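Side-chain contact in endo-beta-1,4-xylanase Xyn10C (Pseudomonas cellulosa, PDB 1GNY), which cleaves internal beta-1,4 linkages of xylan through its C-terminal catalytic domain, the N-terminal family 15 carbohydrate-binding module described here holding xylan and xylooligosaccharides: residues Q81-E84 against D85-K88. Numbering follows the deposited sequence.
With XYP (beta-D-xylopyranose), chain B; XYP (beta-D-xylopyranose), chain C.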
ATOM      1  N   GLN A  81      -7.297  -5.547   0.510  1.00 13.16           N
ATOM      2  CA  GLN A  81      -8.017  -6.840   0.354  1.00 13.48           C
ATOM      3  C   GLN A  81      -8.545  -7.300   1.721  1.00 14.25           C
ATOM      4  O   GLN A  81      -8.035  -6.928   2.786  1.00 14.82           O
ATOM      5  CB  GLN A  81      -7.089  -7.941  -0.256  1.00 13.77           C
ATOM      6  CG  GLN A  81      -5.832  -8.191   0.583  1.00 14.83           C
ATOM      7  CD  GLN A  81      -4.705  -9.016  -0.078  1.00 14.79           C
ATOM      8  OE1 GLN A  81      -3.533  -8.800   0.256  1.00 14.85           O
ATOM      9  NE2 GLN A  81      -5.058 -10.021  -0.917  1.00 14.79           N
ATOM     10  N   LEU A  82      -9.553  -8.136   1.668  1.00 15.72           N
ATOM     11  CA  LEU A  82     -10.152  -8.714   2.871  1.00 16.79           C
ATOM     12  C   LEU A  82      -9.232  -9.770   3.476  1.00 17.74           C
ATOM     13  O   LEU A  82      -8.821 -10.674   2.784  1.00 18.87           O
ATOM     14  CB  LEU A  82     -11.504  -9.328   2.502  1.00 16.55           C
ATOM     15  CG  LEU A  82     -12.538  -8.350   1.947  1.00 18.54           C
ATOM     16  CD1 LEU A  82     -13.848  -9.113   1.622  1.00 21.59           C
ATOM     17  CD2 LEU A  82     -12.834  -7.211   2.911  1.00 19.99           C
ATOM     18  N   LYS A  83      -8.870  -9.610   4.737  1.00 20.34           N
ATOM     19  CA  LYS A  83      -7.940 -10.532   5.402  1.00 23.32           C
ATOM     20  C   LYS A  83      -8.584 -11.869   5.550  1.00 26.20           C
ATOM     21  O   LYS A  83      -9.709 -11.987   6.023  1.00 26.91           O
ATOM     22  CB  LYS A  83      -7.521 -10.068   6.775  1.00 23.58           C
ATOM     23  CG  LYS A  83      -6.384  -9.184   6.809  1.00 23.74           C
ATOM     24  CD  LYS A  83      -5.733  -9.178   8.207  1.00 25.88           C
ATOM     25  CE  LYS A  83      -4.471  -9.987   8.315  1.00 25.29           C
ATOM     26  NZ  LYS A  83      -3.882  -9.840   9.660  1.00 25.28           N
ATOM     27  N   GLU A  84      -7.869 -12.876   5.092  1.00 28.41           N
ATOM     28  CA  GLU A  84      -8.349 -14.253   5.060  1.00 30.14           C
ATOM     29  C   GLU A  84      -9.392 -14.557   3.960  1.00 29.70           C
ATOM     30  O   GLU A  84      -9.925 -15.658   3.932  1.00 31.12           O
ATOM     31  CB  GLU A  84      -8.865 -14.673   6.437  1.00 31.54           C
ATOM     32  CG  GLU A  84      -8.205 -15.911   6.959  1.00 36.90           C
ATOM     33  CD  GLU A  84      -6.734 -15.675   7.234  1.00 42.69           C
ATOM     34  OE1 GLU A  84      -6.412 -14.904   8.164  1.00 46.84           O
ATOM     35  OE2 GLU A  84      -5.908 -16.229   6.476  1.00 46.34           O
ATOM     36  N   ASP A  85      -9.724 -13.580   3.112  1.00 28.24           N
ATOM     37  CA  ASP A  85     -10.547 -13.795   1.892  1.00 26.70           C
ATOM     38  C   ASP A  85      -9.829 -13.010   0.802  1.00 24.31           C
ATOM     39  O   ASP A  85     -10.390 -12.135   0.141  1.00 22.90           O
ATOM     40  CB  ASP A  85     -12.018 -13.342   2.054  1.00 28.06           C
ATOM     41  CG  ASP A  85     -12.968 -13.972   1.001  1.00 30.97           C
ATOM     42  OD1 ASP A  85     -12.537 -14.708   0.077  1.00 33.46           O
ATOM     43  OD2 ASP A  85     -14.195 -13.754   0.989  1.00 38.65           O
ATOM     44  N   TRP A  86      -8.574 -13.410   0.614  1.00 22.06           N
ATOM     45  CA  TRP A  86      -7.564 -12.645  -0.142  1.00 20.55           C
ATOM     46  C   TRP A  86      -7.851 -12.167  -1.565  1.00 19.92           C
ATOM     47  O   TRP A  86      -7.390 -11.111  -1.936  1.00 18.64           O
ATOM     48  CB  TRP A  86      -6.243 -13.404  -0.141  1.00 20.55           C
ATOM     49  CG  TRP A  86      -5.783 -13.911   1.210  1.00 18.98           C
ATOM     50  CD1 TRP A  86      -5.733 -15.205   1.613  1.00 18.26           C
ATOM     51  CD2 TRP A  86      -5.284 -13.133   2.302  1.00 17.06           C
ATOM     52  NE1 TRP A  86      -5.193 -15.298   2.873  1.00 20.66           N
ATOM     53  CE2 TRP A  86      -4.931 -14.034   3.333  1.00 19.11           C
ATOM     54  CE3 TRP A  86      -5.096 -11.763   2.515  1.00 16.00           C
ATOM     55  CZ2 TRP A  86      -4.403 -13.614   4.556  1.00 18.92           C
ATOM     56  CZ3 TRP A  86      -4.572 -11.350   3.713  1.00 16.44           C
ATOM     57  CH2 TRP A  86      -4.236 -12.269   4.727  1.00 17.80           C
ATOM     58  N   SER A  87      -8.633 -12.915  -2.334  1.00 19.59           N
ATOM     59  CA  SER A  87      -8.943 -12.538  -3.743  1.00 19.96           C
ATOM     60  C   SER A  87      -9.898 -11.336  -3.896  1.00 19.62           C
ATOM     61  O   SER A  87      -9.926 -10.696  -4.952  1.00 20.00           O
ATOM     62  CB  SER A  87      -9.554 -13.706  -4.499  1.00 21.26           C
ATOM     63  OG  SER A  87     -10.908 -13.796  -4.134  1.00 23.69           O
ATOM     64  N   LYS A  88     -10.637 -11.070  -2.840  1.00 19.43           N
ATOM     65  CA  LYS A  88     -11.577  -9.977  -2.802  1.00 19.66           C
ATOM     66  C   LYS A  88     -10.827  -8.700  -2.402  1.00 18.77           C
ATOM     67  O   LYS A  88     -10.420  -8.549  -1.240  1.00 18.94           O
ATOM     68  CB  LYS A  88     -12.684 -10.299  -1.793  1.00 20.53           C
ATOM     69  CG  LYS A  88     -13.384 -11.668  -1.975  1.00 22.10           C
ATOM     70  CD  LYS A  88     -13.954 -11.850  -3.381  1.00 22.94           C
ATOM     71  CE  LYS A  88     -14.544 -13.252  -3.616  1.00 22.64           C
ATOM     72  NZ  LYS A  88     -15.594 -13.578  -2.625  1.00 23.50           N
TER
HETATM   73  C1  XYP B   2      -1.070 -13.693   1.601  1.00 18.73           C
HETATM   74  C2  XYP B   2      -0.813 -12.236   1.253  1.00 15.52           C
HETATM   75  C3  XYP B   2      -1.865 -11.716   0.277  1.00 15.12           C
HETATM   76  C4  XYP B   2      -2.055 -12.697  -0.885  1.00 16.53           C
HETATM   77  C5  XYP B   2      -2.264 -14.088  -0.321  1.00 17.25           C
HETATM   78  O2  XYP B   2      -0.869 -11.435   2.430  1.00 15.43           O
HETATM   79  O3  XYP B   2      -1.489 -10.442  -0.222  1.00 13.94           O
HETATM   80  O4  XYP B   2      -3.201 -12.298  -1.603  1.00 14.99           O
HETATM   81  O5  XYP B   2      -1.188 -14.485   0.501  1.00 17.09           O
HETATM   82  C1  XYP C   3      -3.174 -12.390  -3.032  1.00 14.93           C
HETATM   83  C2  XYP C   3      -4.490 -13.002  -3.474  1.00 14.96           C
HETATM   84  C3  XYP C   3      -4.491 -13.060  -4.991  1.00 14.81           C
HETATM   85  C4  XYP C   3      -4.249 -11.683  -5.571  1.00 17.28           C
HETATM   86  C5  XYP C   3      -2.982 -11.129  -4.961  1.00 14.77           C
HETATM   87  O2  XYP C   3      -4.619 -14.323  -2.956  1.00 17.27           O
HETATM   88  O3  XYP C   3      -5.762 -13.454  -5.477  1.00 19.14           O
HETATM   89  O4  XYP C   3      -4.091 -11.802  -6.984  1.00 19.52           O
HETATM   90  O5  XYP C   3      -3.035 -11.144  -3.527  1.00 15.65           O
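Q81 and W86 meet at the rim of the indole: the amide carbon CD of Q81 lies 3.8 Å from CE3 of W86, near the ring plane, with amide and ring planes 73° apart. The Q81 amide is gripped through both of its ends. NE2 donates to the backbone O of W86 (2.8 Å), which lies almost exactly in the amide plane, and also to O4 of the chain B xylose (3.0 Å, 161° at the hydrogen); a weak, longer bond to O5 of the chain C xylose must share one of these two protons. OE1 lies 2.7 Å from O3 of the chain B sugar and accepts a bond from NE2 of Q127. The two firm NE2 bonds and the one from Q127 should together keep the amide from turning. Over one face of W86 lies the chain B xylose, its C5 3.8 Å from CG of W86. Against the opposite face lies the type II turn from L82 to D85: CA of K83 makes a CH-pi contact, 4.3 Å from the centroid of the six-membered ring, and N of E84 stands nearer the rim. With CG of W86 anti to its own carbonyl carbon (chi1 -48°), the indole lies against this turn. E84 runs alongside, its carboxylate steeply inclined to the indole and OE2 3.6 Å from CZ2 of W86. Replacing W86 by an alanine is likely to remove the stacking surface for the chain B xylose and leave K83 CA and E84 N without the aromatic face they pack on. In the backbone, L82 N bonds to K88 O (3.1 Å), joining strands 75-82 and 85-90 of the hairpin. The chemistry is that of a sugar-binding cleft: an aromatic face packs on xylose, while an amide held by the W86 carbonyl and Q127 bonds to the chain B unit and, weakly, to the next.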